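PDB 7LCE: D-glucosaminate-6-phosphate ammonia lyase from Salmonella typhimurium, which belongs to the selenocysteine synthase-like branch of the pyridoxal phosphate-dependent aminotransferase superfamily and carries pyridoxal phosphate covalently bound to a lysine. Local coordinates for residues A154-V159 against Q177-N182; R197-V200 against M206-Y209; A279-A282 against Y287-I290; Y330-Q335 against V340-P345. All blocks are in the same frame, centred on the assembly; numbering follows the deposited sequence.

Contact 1 (A154-V159 against Q177-N182); sequences AALLYV and QVAQAN
L156 carries this contact from the strand side, sending its isobutyl group up against one turn of the helix, where V178 and A179 receive it. The closest CA atoms across the two segments are those of L156 and A179, 6.7 Å apart, and the branch that does the touching is CD2. This methyl meets V178 CG1 at 4.1 Å and A179 CB at 4.3 Å, so it rests on two successive helix residues and also passes close to the backbone N of A179. V178 presents CG1 because that methyl is anti to its own backbone N (chi1 175°), and its side chain crosses that of L156 at about a right angle. The interaction is wholly apolar, with all three residues buried. It fastens the last turn of helix 172-181 onto the strand that precedes it in the beta-alpha-beta unit 153-159, 172-181, 186-189, whose strands belong to the large mixed sheet of an aminotransferase-like fold. L145 of helix 142-147 touches both L156 and V178, while L184 and L186 also pack on the leucine. Where the helix ends, N182 folds back: its ND2 donates to V178 O at 3.1 Å in a nearly straight bond (172°). The backbone N of N182 donates to the same oxygen from the opposite face of the carbonyl plane, giving V178 O two donors.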
loop_
_atom_site.group_PDB
_atom_site.type_symbol
_atom_site.label_atom_id
_atom_site.label_comp_id
_atom_site.label_asym_id
_atom_site.label_seq_id
_atom_site.Cartn_x
_atom_site.Cartn_y
_atom_site.Cartn_z
ATOM N N ALA A 154 23.424 10.150 1.118
ATOM C CA ALA A 154 24.280 9.953 2.281
ATOM C C ALA A 154 25.746 10.255 2.025
ATOM O O ALA A 154 26.445 10.659 2.958
ATOM C CB ALA A 154 24.162 8.512 2.790
ATOM N N ALA A 155 26.226 10.084 0.796
ATOM C CA ALA A 155 27.627 10.335 0.480
ATOM C C ALA A 155 27.799 10.384 -1.032
ATOM O O ALA A 155 26.942 9.914 -1.789
ATOM C CB ALA A 155 28.541 9.262 1.082
ATOM N N LEU A 156 28.924 10.953 -1.456
ATOM C CA LEU A 156 29.369 10.910 -2.842
ATOM C C LEU A 156 30.585 10.000 -2.938
ATOM O O LEU A 156 31.428 9.982 -2.035
ATOM C CB LEU A 156 29.726 12.305 -3.362
ATOM C CG LEU A 156 28.604 13.285 -3.709
ATOM C CD1 LEU A 156 27.917 13.811 -2.458
ATOM C CD2 LEU A 156 29.145 14.436 -4.553
ATOM N N LEU A 157 30.679 9.243 -4.029
ATOM C CA LEU A 157 31.754 8.275 -4.209
ATOM C C LEU A 157 32.497 8.562 -5.505
ATOM O O LEU A 157 31.888 8.608 -6.580
ATOM C CB LEU A 157 31.216 6.845 -4.211
ATOM C CG LEU A 157 32.303 5.772 -4.305
ATOM C CD1 LEU A 157 33.055 5.674 -2.999
ATOM C CD2 LEU A 157 31.716 4.425 -4.682
ATOM N N TYR A 158 33.808 8.749 -5.400
ATOM C CA TYR A 158 34.693 8.886 -6.547
ATOM C C TYR A 158 35.638 7.693 -6.576
ATOM O O TYR A 158 36.274 7.380 -5.565
ATOM C CB TYR A 158 35.485 10.194 -6.475
ATOM C CG TYR A 158 36.273 10.513 -7.726
ATOM C CD1 TYR A 158 37.528 9.957 -7.942
ATOM C CD2 TYR A 158 35.771 11.384 -8.684
ATOM C CE1 TYR A 158 38.258 10.248 -9.083
ATOM C CE2 TYR A 158 36.494 11.682 -9.829
ATOM C CZ TYR A 158 37.737 11.112 -10.022
ATOM O OH TYR A 158 38.464 11.401 -11.156
ATOM N N VAL A 159 35.728 7.032 -7.725
ATOM C CA VAL A 159 36.551 5.838 -7.883
ATOM C C VAL A 159 37.704 6.177 -8.816
ATOM O O VAL A 159 37.484 6.555 -9.974
ATOM C CB VAL A 159 35.735 4.654 -8.427
ATOM C CG1 VAL A 159 36.579 3.388 -8.433
ATOM C CG2 VAL A 159 34.467 4.454 -7.612
ATOM N N GLN A 177 33.699 20.009 -4.565
ATOM C CA GLN A 177 32.894 21.223 -4.489
ATOM C C GLN A 177 31.431 20.898 -4.207
ATOM O O GLN A 177 30.794 21.546 -3.369
ATOM C CB GLN A 177 33.027 22.020 -5.787
ATOM C CG GLN A 177 34.441 22.492 -6.082
ATOM C CD GLN A 177 34.540 23.254 -7.388
ATOM O OE1 GLN A 177 33.584 23.901 -7.817
ATOM N NE2 GLN A 177 35.698 23.175 -8.034
ATOM N N VAL A 178 30.883 19.896 -4.898
ATOM C CA VAL A 178 29.487 19.525 -4.687
ATOM C C VAL A 178 29.289 18.927 -3.299
ATOM O O VAL A 178 28.294 19.215 -2.623
ATOM C CB VAL A 178 29.018 18.562 -5.792
ATOM C CG1 VAL A 178 27.607 18.073 -5.508
ATOM C CG2 VAL A 178 29.083 19.248 -7.147
ATOM N N ALA A 179 30.232 18.096 -2.847
ATOM C CA ALA A 179 30.093 17.459 -1.540
ATOM C C ALA A 179 30.093 18.489 -0.418
ATOM O O ALA A 179 29.226 18.463 0.463
ATOM C CB ALA A 179 31.207 16.433 -1.331
ATOM N N GLN A 180 31.057 19.414 -0.433
ATOM C CA GLN A 180 31.125 20.407 0.633
ATOM C C GLN A 180 29.993 21.422 0.551
ATOM O O GLN A 180 29.668 22.048 1.566
ATOM C CB GLN A 180 32.481 21.119 0.624
ATOM C CG GLN A 180 33.635 20.244 1.109
ATOM C CD GLN A 180 34.954 20.990 1.198
ATOM O OE1 GLN A 180 35.114 22.066 0.621
ATOM N NE2 GLN A 180 35.908 20.418 1.929
ATOM N N ALA A 181 29.386 21.599 -0.625
ATOM C CA ALA A 181 28.259 22.518 -0.746
ATOM C C ALA A 181 26.976 21.955 -0.145
ATOM O O ALA A 181 26.087 22.733 0.216
ATOM C CB ALA A 181 28.030 22.888 -2.213
ATOM N N ASN A 182 26.853 20.632 -0.038
ATOM C CA ASN A 182 25.689 20.001 0.576
ATOM C C ASN A 182 25.995 19.415 1.948
ATOM O O ASN A 182 25.141 18.728 2.522
ATOM C CB ASN A 182 25.122 18.912 -0.338
ATOM C CG ASN A 182 24.461 19.478 -1.578
ATOM O OD1 ASN A 182 23.257 19.735 -1.589
ATOM N ND2 ASN A 182 25.244 19.670 -2.634
#

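Contact 2 (R197-V200 against M206-Y209); sequences RGWV and MVIY
W199 meets V207 through CB and reaches the hydroxyl of Y209 with CD1, and through these two residues the short, weakly bonded helical turn 198-201 packs on the strand that follows it in the beta-alpha-beta unit 186-189, 198-201, 206-210. The dense part of the contact is buried. V207 points toward the helix and puts CG1 3.7 Å from W199 CB, with CG2 also close to that carbon. The Y209 phenol extends to the indole, which it crosses obliquely. V188 of the neighbouring strand packs on both W199 and V207, and F222 meets the ring of Y209. The other side is looser. V200 is partly exposed and adds a longer contact, its CG2 and its backbone N both 4.2 Å from V207 CG2. R197 is exposed, its CB set off from CA away from the strand, and its NH2 makes a weak hydrogen bond with R60 O. A bound calcium ion lies about 4 Å from the side chain of W199. The phenol oxygen is held by a hydrogen bond to D195 O, just ahead of the helix; so fixed, Y209 OH sits in the plane of the indole at its edge, 3.4 Å from W199 CD1.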
loop_
_atom_site.group_PDB
_atom_site.type_symbol
_atom_site.label_atom_id
_atom_site.label_comp_id
_atom_site.label_asym_id
_atom_site.label_seq_id
_atom_site.Cartn_x
_atom_site.Cartn_y
_atom_site.Cartn_z
ATOM N N ARG A 197 49.116 10.941 -0.296
ATOM C CA ARG A 197 48.729 12.271 0.153
ATOM C C ARG A 197 47.828 13.011 -0.826
ATOM O O ARG A 197 47.082 13.900 -0.403
ATOM C CB ARG A 197 49.980 13.121 0.409
ATOM C CG ARG A 197 50.974 12.479 1.361
ATOM C CD ARG A 197 52.195 13.357 1.566
ATOM N NE ARG A 197 53.101 12.802 2.565
ATOM C CZ ARG A 197 52.996 13.011 3.871
ATOM N NH1 ARG A 197 52.028 13.758 4.375
ATOM N NH2 ARG A 197 53.886 12.456 4.689
ATOM N N GLY A 198 47.874 12.662 -2.113
ATOM C CA GLY A 198 47.179 13.457 -3.114
ATOM C C GLY A 198 45.675 13.478 -2.932
ATOM O O GLY A 198 45.024 14.499 -3.172
ATOM N N TRP A 199 45.098 12.355 -2.509
ATOM C CA TRP A 199 43.647 12.268 -2.412
ATOM C C TRP A 199 43.109 12.917 -1.144
ATOM O O TRP A 199 42.010 13.483 -1.162
ATOM C CB TRP A 199 43.218 10.805 -2.513
ATOM C CG TRP A 199 43.575 10.253 -3.850
ATOM C CD1 TRP A 199 44.609 9.411 -4.141
ATOM C CD2 TRP A 199 42.948 10.564 -5.097
ATOM N NE1 TRP A 199 44.643 9.153 -5.491
ATOM C CE2 TRP A 199 43.633 9.850 -6.100
ATOM C CE3 TRP A 199 41.860 11.366 -5.462
ATOM C CZ2 TRP A 199 43.269 9.916 -7.443
ATOM C CZ3 TRP A 199 41.500 11.428 -6.797
ATOM C CH2 TRP A 199 42.201 10.705 -7.771
ATOM N N VAL A 200 43.854 12.846 -0.039
ATOM C CA VAL A 200 43.446 13.559 1.166
ATOM C C VAL A 200 43.555 15.066 0.965
ATOM O O VAL A 200 42.694 15.831 1.416
ATOM C CB VAL A 200 44.284 13.087 2.367
ATOM C CG1 VAL A 200 43.959 13.919 3.592
ATOM C CG2 VAL A 200 44.033 11.611 2.635
ATOM N N MET A 206 36.954 10.815 3.170
ATOM C CA MET A 206 37.455 9.475 3.460
ATOM C C MET A 206 38.023 8.861 2.190
ATOM O O MET A 206 37.330 8.788 1.171
ATOM C CB MET A 206 36.353 8.570 4.028
ATOM C CG MET A 206 35.821 8.997 5.388
ATOM S SD MET A 206 34.418 8.001 5.936
ATOM C CE MET A 206 33.087 8.622 4.907
ATOM N N VAL A 207 39.273 8.407 2.258
ATOM C CA VAL A 207 39.964 7.782 1.135
ATOM C C VAL A 207 40.385 6.374 1.538
ATOM O O VAL A 207 40.868 6.158 2.656
ATOM C CB VAL A 207 41.184 8.616 0.694
ATOM C CG1 VAL A 207 41.810 8.030 -0.557
ATOM C CG2 VAL A 207 40.775 10.063 0.461
ATOM N N ILE A 208 40.199 5.417 0.630
ATOM C CA ILE A 208 40.422 4.001 0.905
ATOM C C ILE A 208 41.581 3.500 0.054
ATOM O O ILE A 208 41.611 3.725 -1.162
ATOM C CB ILE A 208 39.160 3.162 0.637
ATOM C CG1 ILE A 208 38.033 3.554 1.593
ATOM C CG2 ILE A 208 39.472 1.684 0.764
ATOM C CD1 ILE A 208 37.134 4.642 1.067
ATOM N N TYR A 209 42.533 2.823 0.694
ATOM C CA TYR A 209 43.667 2.201 0.027
ATOM C C TYR A 209 43.695 0.712 0.341
ATOM O O TYR A 209 43.073 0.243 1.298
ATOM C CB TYR A 209 44.996 2.839 0.455
ATOM C CG TYR A 209 45.177 4.277 0.030
ATOM C CD1 TYR A 209 44.675 5.318 0.796
ATOM C CD2 TYR A 209 45.874 4.595 -1.128
ATOM C CE1 TYR A 209 44.843 6.634 0.412
ATOM C CE2 TYR A 209 46.047 5.905 -1.522
ATOM C CZ TYR A 209 45.531 6.923 -0.748
ATOM O OH TYR A 209 45.706 8.234 -1.134
#

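Contact 3 (A279-A282 against Y287-I290); sequences AISA and YADI
S281 and Y287 bring the backbones of helix 270-282 and strand 286-292 to within 4.4 Å between their CA atoms, the chain turning back over only a few residues between them. The polar link is made one residue further along the strand, where the N-H of A288 donates to S281 OG at 3.1 Å with a nearly straight angle of 167°. The serine hydroxyl is placed for this by its first torsion (chi1 -54°), which turns OG back beside its own backbone N. In that position OG also bonds to A277 O, one turn earlier in the helix, so a single hydroxyl bridges the helix backbone and the strand backbone. Y287 CB leaves the strand away from the helix, yet ring atom CD1 passes 4.0 Å from S281 OG in an oblique approach. The apolar half of the contact belongs to I280 and A288, both buried. The methyl of A288 points toward the helix and touches the branch point of the isoleucine, with A288 CB 3.8 Å from I280 CB, and I280 CG2 lies just beyond. The setting is consistent with the smaller domain of aminotransferase-like folds: strand 286-292 is, within this chain, an outer strand of a three-stranded antiparallel sheet. Next to it runs strand 300-306, whose V304 packs on I280, whose I302 packs on A288 and whose R303 forms a salt bridge with D289. Helix 352-365 packs on helix 270-282, V357 touching A279 and I280, and L360 touching I280.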
loop_
_atom_site.group_PDB
_atom_site.type_symbol
_atom_site.label_atom_id
_atom_site.label_comp_id
_atom_site.label_asym_id
_atom_site.label_seq_id
_atom_site.Cartn_x
_atom_site.Cartn_y
_atom_site.Cartn_z
ATOM N N ALA A 279 69.604 -13.016 -23.388
ATOM C CA ALA A 279 69.508 -14.469 -23.280
ATOM C C ALA A 279 68.285 -15.000 -24.015
ATOM O O ALA A 279 68.357 -16.035 -24.687
ATOM C CB ALA A 279 69.472 -14.882 -21.810
ATOM N N ILE A 280 67.153 -14.305 -23.898
ATOM C CA ILE A 280 65.951 -14.724 -24.611
ATOM C C ILE A 280 66.135 -14.562 -26.116
ATOM O O ILE A 280 65.644 -15.378 -26.907
ATOM C CB ILE A 280 64.726 -13.946 -24.093
ATOM C CG1 ILE A 280 64.551 -14.169 -22.589
ATOM C CG2 ILE A 280 63.465 -14.359 -24.839
ATOM C CD1 ILE A 280 63.526 -13.257 -21.948
ATOM N N SER A 281 66.850 -13.514 -26.541
ATOM C CA SER A 281 67.061 -13.290 -27.968
ATOM C C SER A 281 67.933 -14.372 -28.593
ATOM O O SER A 281 67.841 -14.619 -29.801
ATOM C CB SER A 281 67.679 -11.912 -28.192
ATOM O OG SER A 281 66.890 -10.905 -27.584
ATOM N N ALA A 282 68.800 -15.006 -27.799
ATOM C CA ALA A 282 69.598 -16.117 -28.305
ATOM C C ALA A 282 68.729 -17.312 -28.678
ATOM O O ALA A 282 69.107 -18.103 -29.550
ATOM C CB ALA A 282 70.645 -16.528 -27.272
ATOM N N TYR A 287 62.624 -12.786 -29.614
ATOM C CA TYR A 287 63.373 -11.533 -29.564
ATOM C C TYR A 287 62.888 -10.720 -28.373
ATOM O O TYR A 287 61.689 -10.448 -28.254
ATOM C CB TYR A 287 63.236 -10.703 -30.842
ATOM C CG TYR A 287 63.883 -9.342 -30.681
ATOM C CD1 TYR A 287 65.260 -9.189 -30.791
ATOM C CD2 TYR A 287 63.123 -8.219 -30.381
ATOM C CE1 TYR A 287 65.859 -7.950 -30.626
ATOM C CE2 TYR A 287 63.713 -6.979 -30.211
ATOM C CZ TYR A 287 65.079 -6.850 -30.337
ATOM O OH TYR A 287 65.663 -5.613 -30.174
ATOM N N ALA A 288 63.809 -10.356 -27.484
ATOM C CA ALA A 288 63.481 -9.621 -26.272
ATOM C C ALA A 288 64.183 -8.270 -26.275
ATOM O O ALA A 288 65.346 -8.165 -26.677
ATOM C CB ALA A 288 63.871 -10.407 -25.017
ATOM N N ASP A 289 63.468 -7.238 -25.828
ATOM C CA ASP A 289 64.038 -5.906 -25.683
ATOM C C ASP A 289 63.353 -5.218 -24.512
ATOM O O ASP A 289 62.217 -5.544 -24.163
ATOM C CB ASP A 289 63.879 -5.058 -26.948
ATOM C CG ASP A 289 62.429 -4.853 -27.334
ATOM O OD1 ASP A 289 61.712 -5.858 -27.525
ATOM O OD2 ASP A 289 62.006 -3.681 -27.440
ATOM N N ILE A 290 64.061 -4.277 -23.906
ATOM C CA ILE A 290 63.556 -3.526 -22.762
ATOM C C ILE A 290 62.765 -2.318 -23.247
ATOM O O ILE A 290 63.177 -1.618 -24.180
ATOM C CB ILE A 290 64.718 -3.107 -21.846
ATOM C CG1 ILE A 290 65.582 -4.328 -21.527
ATOM C CG2 ILE A 290 64.199 -2.459 -20.572
ATOM C CD1 ILE A 290 66.870 -3.993 -20.834
#

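Contact 4 (Y330-Q335 against V340-P345); sequences YARKYQ and VFSLDP
R332 and S342 exchange two backbone hydrogen bonds and form a single antiparallel bridge of the hydrogen-bonded kind. R332 N donates to S342 O at 2.6 Å, and S342 N returns a bond to R332 O at 3.1 Å, in the carbonyl plane and on a lone pair. Further along, V340 N reaches Q335 O in a weak bond of 3.4 Å. The bridge closes the loop between the two segments and links the residues just after strand 327-331, which runs parallel to strand 13-17, to strand 340-343, within this chain an outer strand of the three-stranded antiparallel sheet, paired with 300-306. The arginine chain bends at its third torsion (chi3 65°), and its guanidinium lies with one face against the ring of Y334, NH2 being over the ring centre. D344 OD2 is 4.5 Å from R332 NH1 and well out of the guanidinium plane, an attraction of charges alone; the carboxylate has its salt bridge with R346. Apolar contacts lie beyond these bonds. A331 CB touches F341 CD1 at 3.8 Å, and L322 and V318 of helix 315-324 also cover that phenylalanine. At the turn, V340 CG2 sits against Q335 CB at 3.5 Å. Y330 OH hydrogen-bonds to E46 of the second subunit.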
loop_
_atom_site.group_PDB
_atom_site.type_symbol
_atom_site.label_atom_id
_atom_site.label_comp_id
_atom_site.label_asym_id
_atom_site.label_seq_id
_atom_site.Cartn_x
_atom_site.Cartn_y
_atom_site.Cartn_z
ATOM N N TYR A 330 53.649 -16.505 -14.899
ATOM C CA TYR A 330 52.588 -15.599 -15.332
ATOM C C TYR A 330 53.223 -14.327 -15.887
ATOM O O TYR A 330 53.801 -13.534 -15.136
ATOM C CB TYR A 330 51.642 -15.285 -14.175
ATOM C CG TYR A 330 50.747 -16.440 -13.782
ATOM C CD1 TYR A 330 51.200 -17.433 -12.923
ATOM C CD2 TYR A 330 49.451 -16.535 -14.268
ATOM C CE1 TYR A 330 50.385 -18.491 -12.562
ATOM C CE2 TYR A 330 48.628 -17.589 -13.912
ATOM C CZ TYR A 330 49.099 -18.565 -13.060
ATOM O OH TYR A 330 48.282 -19.617 -12.702
ATOM N N ALA A 331 53.115 -14.135 -17.197
ATOM C CA ALA A 331 53.604 -12.936 -17.861
ATOM C C ALA A 331 52.449 -12.009 -18.226
ATOM O O ALA A 331 51.272 -12.356 -18.103
ATOM C CB ALA A 331 54.401 -13.309 -19.113
ATOM N N ARG A 332 52.801 -10.809 -18.692
ATOM C CA ARG A 332 51.797 -9.853 -19.141
ATOM C C ARG A 332 51.299 -10.271 -20.518
ATOM O O ARG A 332 52.080 -10.344 -21.474
ATOM C CB ARG A 332 52.376 -8.440 -19.184
ATOM C CG ARG A 332 52.576 -7.793 -17.824
ATOM C CD ARG A 332 53.204 -6.410 -17.954
ATOM N NE ARG A 332 52.339 -5.450 -18.631
ATOM C CZ ARG A 332 51.463 -4.668 -18.018
ATOM N NH1 ARG A 332 51.298 -4.710 -16.704
ATOM N NH2 ARG A 332 50.734 -3.819 -18.738
ATOM N N LYS A 333 50.000 -10.542 -20.619
ATOM C CA LYS A 333 49.379 -11.015 -21.849
ATOM C C LYS A 333 48.488 -9.954 -22.487
ATOM O O LYS A 333 47.538 -10.282 -23.201
ATOM C CB LYS A 333 48.594 -12.299 -21.590
ATOM C CG LYS A 333 47.767 -12.286 -20.321
ATOM C CD LYS A 333 47.161 -13.654 -20.064
ATOM C CE LYS A 333 46.230 -14.055 -21.200
ATOM N NZ LYS A 333 45.678 -15.427 -21.024
ATOM N N TYR A 334 48.781 -8.677 -22.233
ATOM C CA TYR A 334 47.934 -7.601 -22.740
ATOM C C TYR A 334 47.961 -7.557 -24.264
ATOM O O TYR A 334 46.920 -7.676 -24.921
ATOM C CB TYR A 334 48.381 -6.264 -22.143
ATOM C CG TYR A 334 48.009 -6.092 -20.683
ATOM C CD1 TYR A 334 48.646 -6.830 -19.692
ATOM C CD2 TYR A 334 47.023 -5.193 -20.299
ATOM C CE1 TYR A 334 48.310 -6.678 -18.357
ATOM C CE2 TYR A 334 46.680 -5.033 -18.966
ATOM C CZ TYR A 334 47.328 -5.777 -18.000
ATOM O OH TYR A 334 46.990 -5.622 -16.675
ATOM N N GLN A 335 49.144 -7.387 -24.847
ATOM C CA GLN A 335 49.293 -7.351 -26.301
ATOM C C GLN A 335 49.614 -8.724 -26.875
ATOM O O GLN A 335 50.370 -8.844 -27.842
ATOM C CB GLN A 335 50.357 -6.333 -26.702
ATOM C CG GLN A 335 50.044 -4.890 -26.319
ATOM C CD GLN A 335 50.367 -4.575 -24.872
ATOM O OE1 GLN A 335 51.007 -5.366 -24.179
ATOM N NE2 GLN A 335 49.923 -3.412 -24.407
ATOM N N VAL A 340 53.215 -10.457 -28.880
ATOM C CA VAL A 340 54.198 -10.059 -27.879
ATOM C C VAL A 340 53.628 -10.334 -26.495
ATOM O O VAL A 340 52.434 -10.130 -26.250
ATOM C CB VAL A 340 54.606 -8.574 -28.018
ATOM C CG1 VAL A 340 55.324 -8.338 -29.339
ATOM C CG2 VAL A 340 53.398 -7.666 -27.905
ATOM N N PHE A 341 54.479 -10.824 -25.599
ATOM C CA PHE A 341 54.174 -10.886 -24.177
ATOM C C PHE A 341 55.312 -10.238 -23.404
ATOM O O PHE A 341 56.462 -10.236 -23.849
ATOM C CB PHE A 341 53.924 -12.333 -23.694
ATOM C CG PHE A 341 55.148 -13.208 -23.695
ATOM C CD1 PHE A 341 55.978 -13.271 -22.586
ATOM C CD2 PHE A 341 55.451 -13.989 -24.797
ATOM C CE1 PHE A 341 57.098 -14.081 -22.588
ATOM C CE2 PHE A 341 56.570 -14.801 -24.803
ATOM C CZ PHE A 341 57.393 -14.848 -23.696
ATOM N N SER A 342 54.980 -9.659 -22.255
ATOM C CA SER A 342 55.944 -8.901 -21.477
ATOM C C SER A 342 56.075 -9.469 -20.071
ATOM O O SER A 342 55.180 -10.149 -19.560
ATOM C CB SER A 342 55.538 -7.424 -21.402
ATOM O OG SER A 342 56.459 -6.682 -20.625
ATOM N N LEU A 343 57.213 -9.172 -19.448
ATOM C CA LEU A 343 57.538 -9.626 -18.102
ATOM C C LEU A 343 57.808 -8.405 -17.237
ATOM O O LEU A 343 58.720 -7.624 -17.530
ATOM C CB LEU A 343 58.748 -10.566 -18.086
ATOM C CG LEU A 343 58.778 -11.930 -18.784
ATOM C CD1 LEU A 343 58.492 -11.860 -20.268
ATOM C CD2 LEU A 343 60.138 -12.570 -18.553
ATOM N N ASP A 344 57.029 -8.251 -16.169
ATOM C CA ASP A 344 57.202 -7.137 -15.248
ATOM C C ASP A 344 58.143 -7.589 -14.139
ATOM O O ASP A 344 57.764 -8.458 -13.339
ATOM C CB ASP A 344 55.861 -6.701 -14.675
ATOM C CG ASP A 344 55.917 -5.332 -14.028
ATOM O OD1 ASP A 344 57.010 -4.920 -13.588
ATOM O OD2 ASP A 344 54.861 -4.667 -13.957
ATOM N N PRO A 345 59.357 -7.042 -14.047
ATOM C CA PRO A 345 60.335 -7.567 -13.082
ATOM C C PRO A 345 60.048 -7.195 -11.638
ATOM O O PRO A 345 60.743 -7.696 -10.744
ATOM C CB PRO A 345 61.651 -6.942 -13.554
ATOM C CG PRO A 345 61.222 -5.643 -14.163
ATOM C CD PRO A 345 59.900 -5.920 -14.832
#

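In the fold
Read from the N terminus, the four contacts follow one another in series, each closing its loop before the next opens, so none nests in or crosses another. Contacts 1 and 2 belong to successive beta-alpha-beta units of the large mixed sheet, and they meet where Y158 CE1 packs on W199 CZ3 at 4.1 Å. The chain then crosses to the other side of its centre. Contacts 3 and 4 both involve the three-stranded antiparallel sheet, contact 3 holding a helix to strand 286-292 and contact 4 linking the residues just after strand 327-331 to strand 340-343; their nearest atoms are about 5 Å apart. Between contacts 1 and 3 the centres are about 50 Å apart.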